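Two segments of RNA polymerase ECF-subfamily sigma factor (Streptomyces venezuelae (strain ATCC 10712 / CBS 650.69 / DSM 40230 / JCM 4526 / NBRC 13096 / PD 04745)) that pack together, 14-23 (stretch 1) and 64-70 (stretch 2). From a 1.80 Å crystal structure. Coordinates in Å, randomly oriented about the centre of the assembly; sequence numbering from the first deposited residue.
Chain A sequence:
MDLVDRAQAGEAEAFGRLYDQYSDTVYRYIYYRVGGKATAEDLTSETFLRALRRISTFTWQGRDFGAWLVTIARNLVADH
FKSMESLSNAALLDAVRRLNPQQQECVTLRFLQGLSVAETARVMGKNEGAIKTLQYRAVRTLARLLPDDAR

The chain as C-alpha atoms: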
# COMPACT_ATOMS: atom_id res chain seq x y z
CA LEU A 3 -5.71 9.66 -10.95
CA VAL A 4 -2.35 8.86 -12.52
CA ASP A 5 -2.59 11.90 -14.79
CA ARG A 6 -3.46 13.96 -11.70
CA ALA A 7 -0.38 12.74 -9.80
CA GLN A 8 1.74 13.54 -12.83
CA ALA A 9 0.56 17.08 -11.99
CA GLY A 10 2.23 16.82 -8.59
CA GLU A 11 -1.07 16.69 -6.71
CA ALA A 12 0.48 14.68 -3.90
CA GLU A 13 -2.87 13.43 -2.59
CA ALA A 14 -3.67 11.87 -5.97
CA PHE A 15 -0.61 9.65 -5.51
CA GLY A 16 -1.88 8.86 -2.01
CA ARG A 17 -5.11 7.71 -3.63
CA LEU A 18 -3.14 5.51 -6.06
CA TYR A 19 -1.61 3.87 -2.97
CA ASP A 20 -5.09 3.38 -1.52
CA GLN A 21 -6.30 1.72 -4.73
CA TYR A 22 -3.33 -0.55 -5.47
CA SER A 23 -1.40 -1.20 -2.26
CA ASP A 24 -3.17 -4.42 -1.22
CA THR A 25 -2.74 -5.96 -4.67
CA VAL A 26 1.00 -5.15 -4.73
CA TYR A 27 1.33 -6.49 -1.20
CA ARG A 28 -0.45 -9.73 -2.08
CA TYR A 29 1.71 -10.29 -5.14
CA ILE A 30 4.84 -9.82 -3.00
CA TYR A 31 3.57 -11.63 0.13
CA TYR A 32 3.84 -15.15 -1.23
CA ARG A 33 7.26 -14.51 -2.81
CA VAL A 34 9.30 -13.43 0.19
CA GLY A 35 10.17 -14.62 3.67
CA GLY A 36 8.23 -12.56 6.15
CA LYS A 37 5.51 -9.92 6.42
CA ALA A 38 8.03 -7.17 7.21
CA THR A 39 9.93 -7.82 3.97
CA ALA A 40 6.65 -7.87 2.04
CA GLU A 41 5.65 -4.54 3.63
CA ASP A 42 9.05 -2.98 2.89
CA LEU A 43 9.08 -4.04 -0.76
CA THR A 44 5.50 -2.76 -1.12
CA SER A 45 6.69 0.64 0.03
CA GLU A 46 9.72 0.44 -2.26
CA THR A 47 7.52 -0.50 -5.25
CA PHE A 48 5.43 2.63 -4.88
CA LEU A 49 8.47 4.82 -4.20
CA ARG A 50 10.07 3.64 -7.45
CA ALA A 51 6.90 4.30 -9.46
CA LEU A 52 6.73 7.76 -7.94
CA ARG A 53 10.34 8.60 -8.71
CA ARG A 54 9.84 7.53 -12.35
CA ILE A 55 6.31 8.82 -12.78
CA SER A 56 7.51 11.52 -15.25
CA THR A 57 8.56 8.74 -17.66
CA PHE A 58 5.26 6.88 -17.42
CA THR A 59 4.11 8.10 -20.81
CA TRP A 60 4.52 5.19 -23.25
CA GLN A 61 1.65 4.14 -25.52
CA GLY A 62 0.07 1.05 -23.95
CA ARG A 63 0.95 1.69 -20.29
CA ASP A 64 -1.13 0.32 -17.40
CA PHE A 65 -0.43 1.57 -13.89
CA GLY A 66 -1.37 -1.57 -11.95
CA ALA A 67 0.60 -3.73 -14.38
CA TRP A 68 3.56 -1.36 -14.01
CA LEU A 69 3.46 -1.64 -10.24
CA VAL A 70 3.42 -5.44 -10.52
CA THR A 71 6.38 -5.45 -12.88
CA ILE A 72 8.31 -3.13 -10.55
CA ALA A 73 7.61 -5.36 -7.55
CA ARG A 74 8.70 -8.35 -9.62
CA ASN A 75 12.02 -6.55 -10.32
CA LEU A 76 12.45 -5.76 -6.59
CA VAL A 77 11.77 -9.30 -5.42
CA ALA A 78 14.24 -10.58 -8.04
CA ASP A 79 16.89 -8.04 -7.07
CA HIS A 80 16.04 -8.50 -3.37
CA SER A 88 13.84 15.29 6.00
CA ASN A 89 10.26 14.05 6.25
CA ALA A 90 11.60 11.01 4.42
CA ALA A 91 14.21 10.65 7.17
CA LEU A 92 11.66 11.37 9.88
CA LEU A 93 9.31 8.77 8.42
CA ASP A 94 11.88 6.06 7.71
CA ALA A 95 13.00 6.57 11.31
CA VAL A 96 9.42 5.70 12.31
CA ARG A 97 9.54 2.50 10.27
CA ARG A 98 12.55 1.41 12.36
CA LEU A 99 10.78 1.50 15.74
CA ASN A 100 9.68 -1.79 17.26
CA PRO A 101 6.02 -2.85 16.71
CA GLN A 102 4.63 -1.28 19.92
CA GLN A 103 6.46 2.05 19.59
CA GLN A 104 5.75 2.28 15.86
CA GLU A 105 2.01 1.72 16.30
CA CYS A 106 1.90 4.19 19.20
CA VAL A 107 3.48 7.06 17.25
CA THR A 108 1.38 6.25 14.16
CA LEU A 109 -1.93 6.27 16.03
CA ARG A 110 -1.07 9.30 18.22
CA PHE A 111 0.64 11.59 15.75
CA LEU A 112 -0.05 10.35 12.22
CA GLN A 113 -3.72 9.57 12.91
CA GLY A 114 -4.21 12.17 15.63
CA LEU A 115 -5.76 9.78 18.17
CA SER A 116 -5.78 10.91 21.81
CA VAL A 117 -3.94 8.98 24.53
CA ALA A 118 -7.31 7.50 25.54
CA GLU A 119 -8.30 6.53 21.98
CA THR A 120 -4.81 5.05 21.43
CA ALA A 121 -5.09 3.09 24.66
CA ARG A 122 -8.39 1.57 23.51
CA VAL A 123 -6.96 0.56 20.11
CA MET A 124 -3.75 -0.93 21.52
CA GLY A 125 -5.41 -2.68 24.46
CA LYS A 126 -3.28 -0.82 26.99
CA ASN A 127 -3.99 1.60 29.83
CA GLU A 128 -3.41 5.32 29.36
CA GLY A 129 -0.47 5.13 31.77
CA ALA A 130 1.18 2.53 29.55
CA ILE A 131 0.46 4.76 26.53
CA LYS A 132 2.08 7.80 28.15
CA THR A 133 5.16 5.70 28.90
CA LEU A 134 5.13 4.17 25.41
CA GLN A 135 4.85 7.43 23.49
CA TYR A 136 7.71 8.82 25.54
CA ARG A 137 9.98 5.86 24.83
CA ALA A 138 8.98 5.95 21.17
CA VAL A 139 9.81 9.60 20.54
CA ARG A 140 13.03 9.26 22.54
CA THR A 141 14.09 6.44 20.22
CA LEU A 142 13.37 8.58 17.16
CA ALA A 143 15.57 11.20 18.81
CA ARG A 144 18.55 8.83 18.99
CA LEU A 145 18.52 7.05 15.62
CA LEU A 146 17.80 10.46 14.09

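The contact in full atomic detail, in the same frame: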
# COMPACT_ATOMS: atom_id res chain seq x y z
N ALA A 14 -3.29 12.80 -4.92
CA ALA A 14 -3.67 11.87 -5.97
C ALA A 14 -2.78 10.64 -5.91
O ALA A 14 -3.26 9.52 -6.09
CB ALA A 14 -3.60 12.53 -7.37
N PHE A 15 -1.49 10.82 -5.62
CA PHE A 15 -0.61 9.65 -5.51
C PHE A 15 -0.97 8.86 -4.24
O PHE A 15 -0.91 7.64 -4.21
CB PHE A 15 0.87 10.02 -5.49
CG PHE A 15 1.77 8.85 -5.74
CD1 PHE A 15 2.11 8.48 -7.03
CD2 PHE A 15 2.24 8.08 -4.68
CE1 PHE A 15 2.94 7.38 -7.27
CE2 PHE A 15 3.06 6.97 -4.91
CZ PHE A 15 3.39 6.62 -6.20
N GLY A 16 -1.38 9.56 -3.20
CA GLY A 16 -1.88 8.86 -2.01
C GLY A 16 -3.06 7.96 -2.35
O GLY A 16 -3.17 6.82 -1.87
N ARG A 17 -3.96 8.48 -3.17
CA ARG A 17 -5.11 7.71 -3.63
C ARG A 17 -4.69 6.51 -4.49
O ARG A 17 -5.34 5.46 -4.47
CB ARG A 17 -6.03 8.61 -4.46
CG ARG A 17 -6.52 9.84 -3.70
CD ARG A 17 -7.94 9.63 -3.21
NE ARG A 17 -8.08 8.38 -2.48
CZ ARG A 17 -9.02 7.48 -2.72
NH1 ARG A 17 -9.92 7.68 -3.67
NH2 ARG A 17 -9.06 6.36 -2.00
N LEU A 18 -3.62 6.66 -5.27
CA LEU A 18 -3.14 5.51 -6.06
C LEU A 18 -2.68 4.42 -5.08
O LEU A 18 -2.98 3.24 -5.28
CB LEU A 18 -2.02 5.91 -7.03
CG LEU A 18 -2.48 6.73 -8.25
CD1 LEU A 18 -1.28 7.19 -9.08
CD2 LEU A 18 -3.47 5.94 -9.08
N TYR A 19 -1.97 4.81 -4.04
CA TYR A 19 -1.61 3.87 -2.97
C TYR A 19 -2.83 3.20 -2.37
O TYR A 19 -2.88 1.97 -2.23
CB TYR A 19 -0.75 4.55 -1.90
CG TYR A 19 -0.40 3.61 -0.77
CD1 TYR A 19 0.70 2.77 -0.86
CD2 TYR A 19 -1.19 3.55 0.37
CE1 TYR A 19 1.02 1.88 0.18
CE2 TYR A 19 -0.88 2.67 1.42
CZ TYR A 19 0.23 1.85 1.31
OH TYR A 19 0.53 0.98 2.34
N ASP A 20 -3.84 3.98 -2.00
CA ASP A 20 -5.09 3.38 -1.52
C ASP A 20 -5.65 2.31 -2.46
O ASP A 20 -6.07 1.24 -2.02
CB ASP A 20 -6.16 4.46 -1.33
CG ASP A 20 -5.78 5.50 -0.32
OD1 ASP A 20 -4.91 5.25 0.55
OD2 ASP A 20 -6.39 6.60 -0.40
N GLN A 21 -5.65 2.59 -3.76
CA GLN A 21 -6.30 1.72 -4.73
C GLN A 21 -5.50 0.43 -4.99
O GLN A 21 -6.08 -0.64 -5.17
CB GLN A 21 -6.45 2.49 -6.05
CG GLN A 21 -6.97 1.69 -7.24
CD GLN A 21 -7.25 2.59 -8.45
OE1 GLN A 21 -7.16 3.81 -8.37
NE2 GLN A 21 -7.58 1.97 -9.58
N TYR A 22 -4.18 0.54 -4.98
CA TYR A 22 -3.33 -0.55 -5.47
C TYR A 22 -2.47 -1.24 -4.41
O TYR A 22 -1.86 -2.28 -4.70
CB TYR A 22 -2.39 -0.03 -6.57
CG TYR A 22 -3.09 0.30 -7.85
CD1 TYR A 22 -3.32 1.62 -8.21
CD2 TYR A 22 -3.49 -0.70 -8.73
CE1 TYR A 22 -3.95 1.95 -9.42
CE2 TYR A 22 -4.13 -0.38 -9.96
CZ TYR A 22 -4.35 0.95 -10.28
OH TYR A 22 -4.97 1.29 -11.47
N SER A 23 -2.38 -0.67 -3.21
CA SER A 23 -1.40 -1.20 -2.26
C SER A 23 -1.64 -2.66 -1.88
O SER A 23 -0.68 -3.43 -1.79
CB SER A 23 -1.27 -0.33 -1.00
OG SER A 23 -2.50 -0.26 -0.33
N ASP A 64 -0.07 0.64 -18.35
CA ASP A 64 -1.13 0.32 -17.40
C ASP A 64 -0.50 0.42 -16.01
O ASP A 64 0.52 -0.20 -15.75
CB ASP A 64 -1.67 -1.10 -17.66
CG ASP A 64 -2.85 -1.45 -16.76
OD1 ASP A 64 -4.00 -1.31 -17.22
OD2 ASP A 64 -2.62 -1.85 -15.60
N PHE A 65 -1.09 1.24 -15.14
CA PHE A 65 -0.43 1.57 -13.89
C PHE A 65 -0.30 0.38 -12.93
O PHE A 65 0.77 0.15 -12.37
CB PHE A 65 -1.11 2.75 -13.19
CG PHE A 65 -0.33 3.27 -12.02
CD1 PHE A 65 0.87 3.93 -12.22
CD2 PHE A 65 -0.78 3.09 -10.73
CE1 PHE A 65 1.60 4.41 -11.14
CE2 PHE A 65 -0.05 3.56 -9.65
CZ PHE A 65 1.13 4.22 -9.86
N GLY A 66 -1.39 -0.36 -12.75
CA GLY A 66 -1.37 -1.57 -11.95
C GLY A 66 -0.38 -2.60 -12.46
O GLY A 66 0.38 -3.19 -11.70
N ALA A 67 -0.37 -2.81 -13.78
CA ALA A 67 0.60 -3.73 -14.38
C ALA A 67 2.03 -3.25 -14.17
O ALA A 67 2.93 -4.03 -13.95
CB ALA A 67 0.30 -3.92 -15.87
N TRP A 68 2.23 -1.93 -14.22
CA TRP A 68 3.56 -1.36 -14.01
C TRP A 68 4.03 -1.61 -12.59
O TRP A 68 5.17 -2.00 -12.36
CB TRP A 68 3.50 0.15 -14.30
CG TRP A 68 4.82 0.83 -14.34
CD1 TRP A 68 5.98 0.34 -14.84
CD2 TRP A 68 5.10 2.15 -13.87
NE1 TRP A 68 6.99 1.27 -14.70
CE2 TRP A 68 6.47 2.40 -14.12
CE3 TRP A 68 4.33 3.14 -13.26
CZ2 TRP A 68 7.09 3.61 -13.77
CZ3 TRP A 68 4.94 4.34 -12.91
CH2 TRP A 68 6.31 4.57 -13.18
N LEU A 69 3.14 -1.38 -11.63
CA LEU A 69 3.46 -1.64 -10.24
C LEU A 69 3.89 -3.11 -10.07
O LEU A 69 4.89 -3.40 -9.44
CB LEU A 69 2.25 -1.35 -9.35
CG LEU A 69 1.93 0.14 -9.12
CD1 LEU A 69 0.62 0.32 -8.37
CD2 LEU A 69 3.07 0.85 -8.38
N VAL A 70 3.13 -4.02 -10.65
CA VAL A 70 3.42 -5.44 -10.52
C VAL A 70 4.79 -5.79 -11.11
O VAL A 70 5.57 -6.56 -10.53
CB VAL A 70 2.29 -6.29 -11.13
CG1 VAL A 70 2.73 -7.74 -11.24
CG2 VAL A 70 1.02 -6.17 -10.26

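The closest backbone approach in this contact is made at a glycine, and a tyrosine ring fills the space beside it. Tyr22 CE2 lies 3.6 Å from Gly66 CA. A CB modelled on Gly66 would fall 3.0 Å from Tyr22 CE2, which is a clash. The lack of a side chain therefore lets the ring rest close to the second helix. The CA atoms of Tyr22 and Gly66 are 6.8 Å apart, although the helix axes come no nearer than 11.0 Å. The helices cross steeply, at -74°. The contact buries 240 Å², counted over both sides.

No hydrogen bond joins the two stretches. They are held by apolar packing, mainly around two aromatic rings. Tyr22 and Phe65 both point their CA-to-CB bonds toward the other stretch. Their rings form an offset edge-to-face pair, with the edge of Phe65 toward the face of Tyr22. The centroids are 5.5 Å apart and the planes meet at 68°. The closest atoms of the pair are Tyr22 CE1 and Phe65 CD2, at 3.6 Å.

Phe65 has the largest covered area of any residue here. Its chi1 is t, and its ring reaches three residues of the first helix. Besides Tyr22, it meets Leu18, whose CD1 is 3.9 Å from Phe65 CE2. The same methyl makes an off-centre CH-pi contact, 4.3 Å from the centroid of the Phe65 ring. Phe15 is more distant, with its CE1 4.5 Å from Phe65 CZ. Its CA-to-CB bond points sideways, but the end of its side chain comes nearer. Phe15, Leu18 and Tyr22 are spaced by three and four residues, which places them along one side of their helix.

Leu69 follows Phe65 by one helical turn and also points toward the first stretch. Its CD1 packs 3.5 Å from Tyr22 CB. Leu18 and Leu69 share the m,t rotamer and are both buried. Their branched, apolar side chains suit these places because they fill space without leaving a polar group unpaired.

Polar side chains support the individual helices instead. Asp64 is the N-cap of the second helix. Its OD2 accepts a hydrogen bond from Ala67 N at 3.0 Å, capping a backbone NH in the first turn. On the first helix, Arg17 and Asp20 form a salt bridge, with Arg17 NH2 3.1 Å from Asp20 OD2. Neither residue touches the second stretch.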